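Local structure of peptide methionine sulfoxide reductase MsrA (Treponema denticola ATCC 35405, 5FA9) at residues 72-77 with 93-97; 113-117 with 305-309; 255-259 with 269-273. The protein probably repairs oxidised proteins by reducing methionine sulfoxide back to methionine, with MsrA and MsrB modules for the S and R forms fused in one chain. The protein carries 2 engineered substitutions. One frame throughout, in Å; residues are numbered along the deposited sequence.

Contact 1 of 3, residues 72-77 with 93-97; sequences YFRIID and RTGIY
Tyr72 is laid against Ile96 and Thr94, with Ile96 as its main apolar partner. CE2 of the Tyr72 ring lies 3.7 Å from Ile96 CG1, while CD1 of the same isoleucine rests against that ring as well and also touches Phe73 CE1 at 4.2 Å. One isoleucine branch thus serves two successive aromatic residues at the end of helix 65-74. Thr94 adds two van der Waals contacts, its CB 3.5 Å from Tyr72 OH and its CG2 4.0 Å from Ile76 CD1.

The polar part begins at the phenol. With CG anti to the backbone N (chi1 172°), the Tyr72 ring extends toward the strand and brings OH within 3.1 Å of Gly95 N. The hydroxyl is hydrogen-bonded to Ala8 O on strand 2-8, which pairs with strand 95-98. At the other end of the contact a water joins the segments, donating to Asp77 O and accepting from Thr94 OG1, each at 2.6 Å.

Thr94 divides its branches accordingly, methyl to Ile76 and hydroxyl to the water. The chemistry implies a largely apolar seam between helix and sheet in the MsrA part, in which the buried phenol oxygen is satisfied by a strand carbonyl and the loop carbonyl of Asp77 by a bridging water.

Contact 2 of 3, residues 113-117 with 305-309; sequences FMQKK and GDYLP
Phe113 meets Pro309 through a CH-pi contact: Pro309 CG stands 3.6 Å from the centroid of the Phe113 ring and only 7° off its normal, so the pyrrolidine sits squarely over one face. Pro309 CD reaches toward the far end of the same ring, 3.6 Å from Phe113 CZ. A chi1 near 180° (173°) swings the ring out beside its own carbonyl carbon, directing it off the helix toward 305-309. Leu308 adds apolar contact, its CB 4.0 Å from Phe113 CE1.

The ring edge has a different neighbour. Gly305 O lies in the ring plane, 3.2 Å from Phe113 CZ, where the polarised C-H rim would suit a carbonyl oxygen; Asp306 CA is also at this edge.

A salt bridge supplies the charged component. The Lys117 chain, extended beyond CG, brings NZ to 2.7 Å from Asp306 OD1, and the ammonium approaches from above the carboxylate, 66° out of its plane. This pair lies at the more exposed margin, whereas Phe113, Leu308 and Pro309 are buried.

Around the contact, Phe317 meets Phe113 edge-to-face, and Leu308 also packs on Tyr296 and Met299 of helix 296-299. Pro309 reaches Gln66 of helix 65-74, so the C-terminal end of helix 104-115 and the weakly bonded helical turn that starts at about Leu308 meet beside a second helix of the MsrA part.

Contact 3 of 3, residues 255-259 with 269-273; sequences NRTEV and GHVFD
Arg256 stacks its guanidinium over one face of the His270 imidazole, the two planes 26° from parallel and the group centres 3.8 Å apart. The overlap is displaced from the ring centre: Arg256 CZ stands over the His270 face toward its rim, nearest NE2 at 3.5 Å. Although Arg256 NH2 is also close to that nitrogen, the angle is too poor for a hydrogen bond, and the pair is a stack. A bend at chi3 (-57°) turns the arginine chain back over the imidazole. At the bend itself, Arg256 CD lies 3.9 Å from Phe272 CE1, the two side chains running alongside one another in the same direction. Asp249 on strand 244-249 accepts a weak hydrogen bond from His270 NE2 and forms a long, weak ion pair with Arg256, so its negative charge may favour this stacked arrangement.

On the other sheet face, Thr257, Val259 and Val271 gather. Val271 CG1 touches both Val259 CG2 and Thr257 CB, each at 3.7 Å, and the threonine and Val271 side chains lie side by side. Glu258 is on the His270 face, but its carboxylate is hydrogen-bonded to His267.

Between these faces, the backbone sets the pairing. Val259 N donates to Gly269 O at 2.7 Å, straight at the hydrogen but from above the carbonyl plane; the return bond from Gly269 N to Val259 O is weak. Val271 N reaches Thr257 O at 3.1 Å. Glu258 and His270 form the non-hydrogen-bonded pair next to Val259-Gly269, their CA atoms 4.5 Å apart.

The short segments 256-259 and 269-272 run at 131° to each other, a strongly twisted antiparallel pairing. They belong to the beta hairpin of strands 256-261 and 267-272, inner strands between 244-249 and 283-286 in the antiparallel sheet of the SelR (MsrB) domain.

In the fold
From the N terminus, contact 1 closes first, a short loop that returns from the end of helix 65-74 to strand 95-98 in the MsrA sheet. The chain then enters helix 104-115, whose end opens contact 2; that contact closes only 188 residues later, near the C terminus, and brings the C-terminal region back to the MsrA helices. Contact 3 opens and closes within this long excursion, as a hairpin of the SelR domain. Contacts 1 and 2 are in series but touch, Phe73 CB lying 3.8 Å from Met114 CE. Contact 3 is remote, its centre about 36 Å from that of contact 1 and about 32 Å from that of contact 2.

Contact 1 of 3, residues 72-77 with 93-97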
loop_
_atom_site.group_PDB
_atom_site.type_symbol
_atom_site.label_atom_id
_atom_site.label_comp_id
_atom_site.label_asym_id
_atom_site.label_seq_id
_atom_site.Cartn_x
_atom_site.Cartn_y
_atom_site.Cartn_z
ATOM N N TYR B 72 -3.536 -12.819 14.279
ATOM C CA TYR B 72 -3.097 -14.036 13.607
ATOM C C TYR B 72 -2.882 -15.184 14.589
ATOM O O TYR B 72 -3.385 -16.288 14.382
ATOM C CB TYR B 72 -1.814 -13.768 12.817
ATOM C CG TYR B 72 -1.175 -15.011 12.240
ATOM C CD1 TYR B 72 -1.767 -15.694 11.186
ATOM C CD2 TYR B 72 0.028 -15.492 12.741
ATOM C CE1 TYR B 72 -1.185 -16.829 10.655
ATOM C CE2 TYR B 72 0.619 -16.624 12.213
ATOM C CZ TYR B 72 0.007 -17.289 11.171
ATOM O OH TYR B 72 0.589 -18.419 10.643
ATOM N N PHE B 73 -2.140 -14.917 15.659
ATOM C CA PHE B 73 -1.864 -15.933 16.670
ATOM C C PHE B 73 -3.120 -16.294 17.459
ATOM O O PHE B 73 -3.198 -17.365 18.063
ATOM C CB PHE B 73 -0.763 -15.459 17.621
ATOM C CG PHE B 73 0.628 -15.736 17.124
ATOM C CD1 PHE B 73 1.299 -14.809 16.344
ATOM C CD2 PHE B 73 1.264 -16.928 17.435
ATOM C CE1 PHE B 73 2.578 -15.063 15.884
ATOM C CE2 PHE B 73 2.543 -17.188 16.980
ATOM C CZ PHE B 73 3.202 -16.255 16.203
ATOM N N ARG B 74 -4.100 -15.398 17.450
ATOM C CA ARG B 74 -5.353 -15.623 18.161
ATOM C C ARG B 74 -6.193 -16.708 17.488
ATOM O O ARG B 74 -6.895 -17.468 18.158
ATOM C CB ARG B 74 -6.152 -14.322 18.249
ATOM C CG ARG B 74 -7.567 -14.486 18.779
ATOM C CD ARG B 74 -8.419 -13.277 18.442
ATOM N NE ARG B 74 -9.642 -13.222 19.236
ATOM C CZ ARG B 74 -10.533 -12.238 19.166
ATOM N NH1 ARG B 74 -10.336 -11.223 18.334
ATOM N NH2 ARG B 74 -11.619 -12.267 19.925
ATOM N N ILE B 75 -6.105 -16.789 16.165
ATOM C CA ILE B 75 -6.965 -17.687 15.401
ATOM C C ILE B 75 -6.258 -18.959 14.933
ATOM O O ILE B 75 -6.824 -19.738 14.169
ATOM C CB ILE B 75 -7.554 -16.975 14.167
ATOM C CG1 ILE B 75 -6.439 -16.574 13.198
ATOM C CG2 ILE B 75 -8.360 -15.756 14.588
ATOM C CD1 ILE B 75 -6.942 -15.948 11.916
ATOM N N ILE B 76 -5.027 -19.173 15.386
ATOM C CA ILE B 76 -4.294 -20.376 14.999
ATOM C C ILE B 76 -3.691 -21.104 16.195
ATOM O O ILE B 76 -3.606 -20.558 17.294
ATOM C CB ILE B 76 -3.146 -20.064 14.015
ATOM C CG1 ILE B 76 -2.034 -19.289 14.725
ATOM C CG2 ILE B 76 -3.659 -19.317 12.791
ATOM C CD1 ILE B 76 -0.722 -19.291 13.980
ATOM N N ASP B 77 -3.280 -22.346 15.964
ATOM C CA ASP B 77 -2.467 -23.084 16.919
ATOM C C ASP B 77 -1.018 -23.062 16.439
ATOM O O ASP B 77 -0.651 -23.809 15.532
ATOM C CB ASP B 77 -2.966 -24.522 17.075
ATOM C CG ASP B 77 -2.195 -25.300 18.126
ATOM O OD1 ASP B 77 -1.483 -24.672 18.937
ATOM O OD2 ASP B 77 -2.302 -26.545 18.141
ATOM N N ARG B 93 0.073 -25.544 6.657
ATOM C CA ARG B 93 1.124 -25.179 7.600
ATOM C C ARG B 93 1.051 -23.693 7.931
ATOM O O ARG B 93 0.679 -22.876 7.088
ATOM C CB ARG B 93 2.506 -25.537 7.046
ATOM C CG ARG B 93 2.939 -24.725 5.834
ATOM C CD ARG B 93 4.303 -25.176 5.333
ATOM N NE ARG B 93 4.722 -24.448 4.138
ATOM C CZ ARG B 93 4.366 -24.776 2.900
ATOM N NH1 ARG B 93 3.579 -25.821 2.686
ATOM N NH2 ARG B 93 4.798 -24.056 1.873
ATOM N N THR B 94 1.396 -23.349 9.166
ATOM C CA THR B 94 1.362 -21.961 9.605
ATOM C C THR B 94 2.646 -21.237 9.225
ATOM O O THR B 94 3.741 -21.785 9.353
ATOM C CB THR B 94 1.149 -21.853 11.125
ATOM O OG1 THR B 94 2.130 -22.649 11.803
ATOM C CG2 THR B 94 -0.239 -22.342 11.501
ATOM N N GLY B 95 2.505 -20.003 8.753
ATOM C CA GLY B 95 3.655 -19.216 8.357
ATOM C C GLY B 95 3.361 -17.738 8.206
ATOM O O GLY B 95 2.232 -17.340 7.917
ATOM N N ILE B 96 4.392 -16.923 8.399
ATOM C CA ILE B 96 4.290 -15.485 8.193
ATOM C C ILE B 96 5.308 -15.063 7.143
ATOM O O ILE B 96 6.515 -15.204 7.344
ATOM C CB ILE B 96 4.526 -14.698 9.496
ATOM C CG1 ILE B 96 3.553 -15.160 10.582
ATOM C CG2 ILE B 96 4.387 -13.203 9.250
ATOM C CD1 ILE B 96 3.825 -14.558 11.944
ATOM N N TYR B 97 4.819 -14.547 6.021
ATOM C CA TYR B 97 5.685 -14.232 4.892
ATOM C C TYR B 97 5.723 -12.734 4.625
ATOM O O TYR B 97 4.685 -12.074 4.575
ATOM C CB TYR B 97 5.218 -14.983 3.644
ATOM C CG TYR B 97 4.975 -16.455 3.889
ATOM C CD1 TYR B 97 6.035 -17.349 3.975
ATOM C CD2 TYR B 97 3.686 -16.950 4.042
ATOM C CE1 TYR B 97 5.817 -18.696 4.202
ATOM C CE2 TYR B 97 3.459 -18.295 4.269
ATOM C CZ TYR B 97 4.526 -19.163 4.348
ATOM O OH TYR B 97 4.303 -20.501 4.574
HETATM O O HOH W 1 1.377 -24.006 13.895
#

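Contact 2 of 3, residues 113-117 with 305-309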
loop_
_atom_site.group_PDB
_atom_site.type_symbol
_atom_site.label_atom_id
_atom_site.label_comp_id
_atom_site.label_asym_id
_atom_site.label_seq_id
_atom_site.Cartn_x
_atom_site.Cartn_y
_atom_site.Cartn_z
ATOM N N PHE B 113 8.136 -13.279 21.382
ATOM C CA PHE B 113 7.189 -12.804 22.384
ATOM C C PHE B 113 6.109 -13.845 22.661
ATOM O O PHE B 113 5.769 -14.109 23.814
ATOM C CB PHE B 113 6.553 -11.487 21.927
ATOM C CG PHE B 113 5.441 -11.006 22.814
ATOM C CD1 PHE B 113 5.717 -10.384 24.021
ATOM C CD2 PHE B 113 4.117 -11.169 22.436
ATOM C CE1 PHE B 113 4.693 -9.939 24.836
ATOM C CE2 PHE B 113 3.090 -10.726 23.249
ATOM C CZ PHE B 113 3.379 -10.111 24.450
ATOM N N MET B 114 5.575 -14.435 21.596
ATOM C CA MET B 114 4.510 -15.424 21.713
ATOM C C MET B 114 5.001 -16.738 22.318
ATOM O O MET B 114 4.229 -17.464 22.945
ATOM C CB MET B 114 3.880 -15.690 20.344
ATOM C CG MET B 114 3.065 -14.528 19.800
ATOM S SD MET B 114 1.737 -14.036 20.914
ATOM C CE MET B 114 0.812 -15.564 21.033
ATOM N N GLN B 115 6.281 -17.037 22.121
ATOM C CA GLN B 115 6.873 -18.273 22.629
ATOM C C GLN B 115 6.786 -18.358 24.152
ATOM O O GLN B 115 6.687 -19.448 24.718
ATOM C CB GLN B 115 8.331 -18.389 22.176
ATOM C CG GLN B 115 9.008 -19.695 22.569
ATOM C CD GLN B 115 8.316 -20.912 21.981
ATOM O OE1 GLN B 115 8.523 -21.257 20.818
ATOM N NE2 GLN B 115 7.490 -21.570 22.786
ATOM N N LYS B 116 6.816 -17.202 24.806
ATOM C CA LYS B 116 6.744 -17.130 26.261
ATOM C C LYS B 116 5.390 -17.588 26.807
ATOM O O LYS B 116 5.235 -17.781 28.012
ATOM C CB LYS B 116 7.037 -15.704 26.731
ATOM C CG LYS B 116 8.389 -15.173 26.276
ATOM C CD LYS B 116 8.851 -14.006 27.134
ATOM C CE LYS B 116 10.254 -13.564 26.750
ATOM N NZ LYS B 116 10.584 -12.217 27.292
ATOM N N LYS B 117 4.414 -17.756 25.921
ATOM C CA LYS B 117 3.080 -18.183 26.327
ATOM C C LYS B 117 2.830 -19.653 26.008
ATOM O O LYS B 117 1.732 -20.164 26.230
ATOM C CB LYS B 117 2.013 -17.321 25.650
ATOM C CG LYS B 117 2.119 -15.839 25.958
ATOM C CD LYS B 117 1.024 -15.059 25.251
ATOM C CE LYS B 117 1.099 -13.580 25.581
ATOM N NZ LYS B 117 -0.013 -12.819 24.948
ATOM N N GLY B 305 1.156 -7.547 30.187
ATOM C CA GLY B 305 2.186 -8.251 29.443
ATOM C C GLY B 305 1.873 -8.434 27.970
ATOM O O GLY B 305 2.780 -8.564 27.148
ATOM N N ASP B 306 0.589 -8.446 27.631
ATOM C CA ASP B 306 0.164 -8.668 26.253
ATOM C C ASP B 306 0.385 -7.444 25.367
ATOM O O ASP B 306 0.298 -7.535 24.142
ATOM C CB ASP B 306 -1.311 -9.070 26.212
ATOM C CG ASP B 306 -1.553 -10.455 26.779
ATOM O OD1 ASP B 306 -0.569 -11.195 26.984
ATOM O OD2 ASP B 306 -2.729 -10.803 27.022
ATOM N N TYR B 307 0.676 -6.304 25.986
ATOM C CA TYR B 307 0.774 -5.045 25.256
ATOM C C TYR B 307 2.214 -4.570 25.071
ATOM O O TYR B 307 2.451 -3.462 24.591
ATOM C CB TYR B 307 -0.042 -3.963 25.969
ATOM C CG TYR B 307 -1.512 -4.295 26.088
ATOM C CD1 TYR B 307 -2.399 -3.981 25.066
ATOM C CD2 TYR B 307 -2.012 -4.928 27.218
ATOM C CE1 TYR B 307 -3.743 -4.286 25.167
ATOM C CE2 TYR B 307 -3.356 -5.236 27.329
ATOM C CZ TYR B 307 -4.216 -4.912 26.301
ATOM O OH TYR B 307 -5.555 -5.216 26.407
ATOM N N LEU B 308 3.170 -5.409 25.455
ATOM C CA LEU B 308 4.588 -5.075 25.316
ATOM C C LEU B 308 5.042 -4.774 23.875
ATOM O O LEU B 308 5.788 -3.817 23.665
ATOM C CB LEU B 308 5.454 -6.197 25.902
ATOM C CG LEU B 308 5.288 -6.493 27.394
ATOM C CD1 LEU B 308 6.182 -7.649 27.816
ATOM C CD2 LEU B 308 5.577 -5.256 28.230
ATOM N N PRO B 309 4.608 -5.578 22.879
ATOM C CA PRO B 309 5.085 -5.280 21.519
ATOM C C PRO B 309 4.634 -3.927 20.968
ATOM O O PRO B 309 5.265 -3.413 20.045
ATOM C CB PRO B 309 4.487 -6.418 20.686
ATOM C CG PRO B 309 4.299 -7.526 21.648
ATOM C CD PRO B 309 3.871 -6.856 22.914
#

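Contact 3 of 3, residues 255-259 with 269-273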
loop_
_atom_site.group_PDB
_atom_site.type_symbol
_atom_site.label_atom_id
_atom_site.label_comp_id
_atom_site.label_asym_id
_atom_site.label_seq_id
_atom_site.Cartn_x
_atom_site.Cartn_y
_atom_site.Cartn_z
ATOM N N ASN B 255 -16.291 22.115 13.395
ATOM C CA ASN B 255 -16.591 20.743 13.004
ATOM C C ASN B 255 -15.417 19.831 13.338
ATOM O O ASN B 255 -14.394 19.850 12.655
ATOM C CB ASN B 255 -16.941 20.651 11.520
ATOM C CG ASN B 255 -17.811 19.447 11.206
ATOM O OD1 ASN B 255 -17.972 18.550 12.034
ATOM N ND2 ASN B 255 -18.388 19.429 10.009
ATOM N N ARG B 256 -15.573 19.031 14.387
ATOM C CA ARG B 256 -14.477 18.215 14.899
ATOM C C ARG B 256 -14.942 16.798 15.206
ATOM O O ARG B 256 -16.137 16.541 15.344
ATOM C CB ARG B 256 -13.882 18.848 16.159
ATOM C CG ARG B 256 -13.288 20.232 15.958
ATOM C CD ARG B 256 -12.633 20.739 17.233
ATOM N NE ARG B 256 -13.569 20.753 18.355
ATOM C CZ ARG B 256 -13.235 21.061 19.604
ATOM N NH1 ARG B 256 -11.983 21.385 19.898
ATOM N NH2 ARG B 256 -14.155 21.046 20.560
ATOM N N THR B 257 -13.989 15.877 15.305
ATOM C CA THR B 257 -14.299 14.503 15.673
ATOM C C THR B 257 -13.877 14.224 17.110
ATOM O O THR B 257 -12.713 14.393 17.470
ATOM C CB THR B 257 -13.607 13.497 14.735
ATOM O OG1 THR B 257 -13.954 13.789 13.376
ATOM C CG2 THR B 257 -14.032 12.074 15.071
ATOM N N GLU B 258 -14.833 13.798 17.929
ATOM C CA GLU B 258 -14.566 13.514 19.332
ATOM C C GLU B 258 -14.049 12.092 19.515
ATOM O O GLU B 258 -14.576 11.149 18.927
ATOM C CB GLU B 258 -15.829 13.726 20.170
ATOM C CG GLU B 258 -15.672 13.366 21.639
ATOM C CD GLU B 258 -16.989 13.389 22.390
ATOM O OE1 GLU B 258 -18.048 13.269 21.739
ATOM O OE2 GLU B 258 -16.965 13.523 23.631
ATOM N N VAL B 259 -13.014 11.949 20.335
ATOM C CA VAL B 259 -12.449 10.641 20.640
ATOM C C VAL B 259 -12.920 10.150 22.004
ATOM O O VAL B 259 -12.728 10.824 23.015
ATOM C CB VAL B 259 -10.909 10.673 20.618
ATOM C CG1 VAL B 259 -10.345 9.314 20.996
ATOM C CG2 VAL B 259 -10.409 11.102 19.250
ATOM N N GLY B 269 -10.704 13.217 24.079
ATOM C CA GLY B 269 -10.288 14.417 23.379
ATOM C C GLY B 269 -10.791 14.446 21.950
ATOM O O GLY B 269 -11.917 14.030 21.672
ATOM N N HIS B 270 -9.956 14.936 21.040
ATOM C CA HIS B 270 -10.331 15.029 19.635
ATOM C C HIS B 270 -9.219 14.523 18.723
ATOM O O HIS B 270 -8.046 14.529 19.096
ATOM C CB HIS B 270 -10.682 16.474 19.271
ATOM C CG HIS B 270 -11.712 17.088 20.166
ATOM N ND1 HIS B 270 -11.407 17.607 21.405
ATOM C CD2 HIS B 270 -13.044 17.267 20.001
ATOM C CE1 HIS B 270 -12.506 18.079 21.966
ATOM N NE2 HIS B 270 -13.514 17.885 21.135
ATOM N N VAL B 271 -9.595 14.090 17.524
ATOM C CA VAL B 271 -8.622 13.662 16.528
ATOM C C VAL B 271 -8.651 14.597 15.320
ATOM O O VAL B 271 -9.708 14.866 14.748
ATOM C CB VAL B 271 -8.867 12.202 16.076
ATOM C CG1 VAL B 271 -10.321 11.988 15.670
ATOM C CG2 VAL B 271 -7.918 11.823 14.948
ATOM N N PHE B 272 -7.481 15.104 14.949
ATOM C CA PHE B 272 -7.374 16.032 13.831
ATOM C C PHE B 272 -6.612 15.406 12.669
ATOM O O PHE B 272 -6.041 14.324 12.800
ATOM C CB PHE B 272 -6.696 17.327 14.278
ATOM C CG PHE B 272 -7.384 18.005 15.430
ATOM C CD1 PHE B 272 -8.421 18.896 15.206
ATOM C CD2 PHE B 272 -6.997 17.749 16.734
ATOM C CE1 PHE B 272 -9.057 19.520 16.263
ATOM C CE2 PHE B 272 -7.628 18.369 17.795
ATOM C CZ PHE B 272 -8.660 19.256 17.559
ATOM N N ASP B 273 -6.606 16.093 11.532
ATOM C CA ASP B 273 -5.978 15.570 10.325
ATOM C C ASP B 273 -4.664 16.287 10.019
ATOM O O ASP B 273 -4.140 16.190 8.909
ATOM C CB ASP B 273 -6.936 15.696 9.138
ATOM C CG ASP B 273 -6.869 14.503 8.204
ATOM O OD1 ASP B 273 -5.749 14.092 7.837
ATOM O OD2 ASP B 273 -7.941 13.975 7.839
#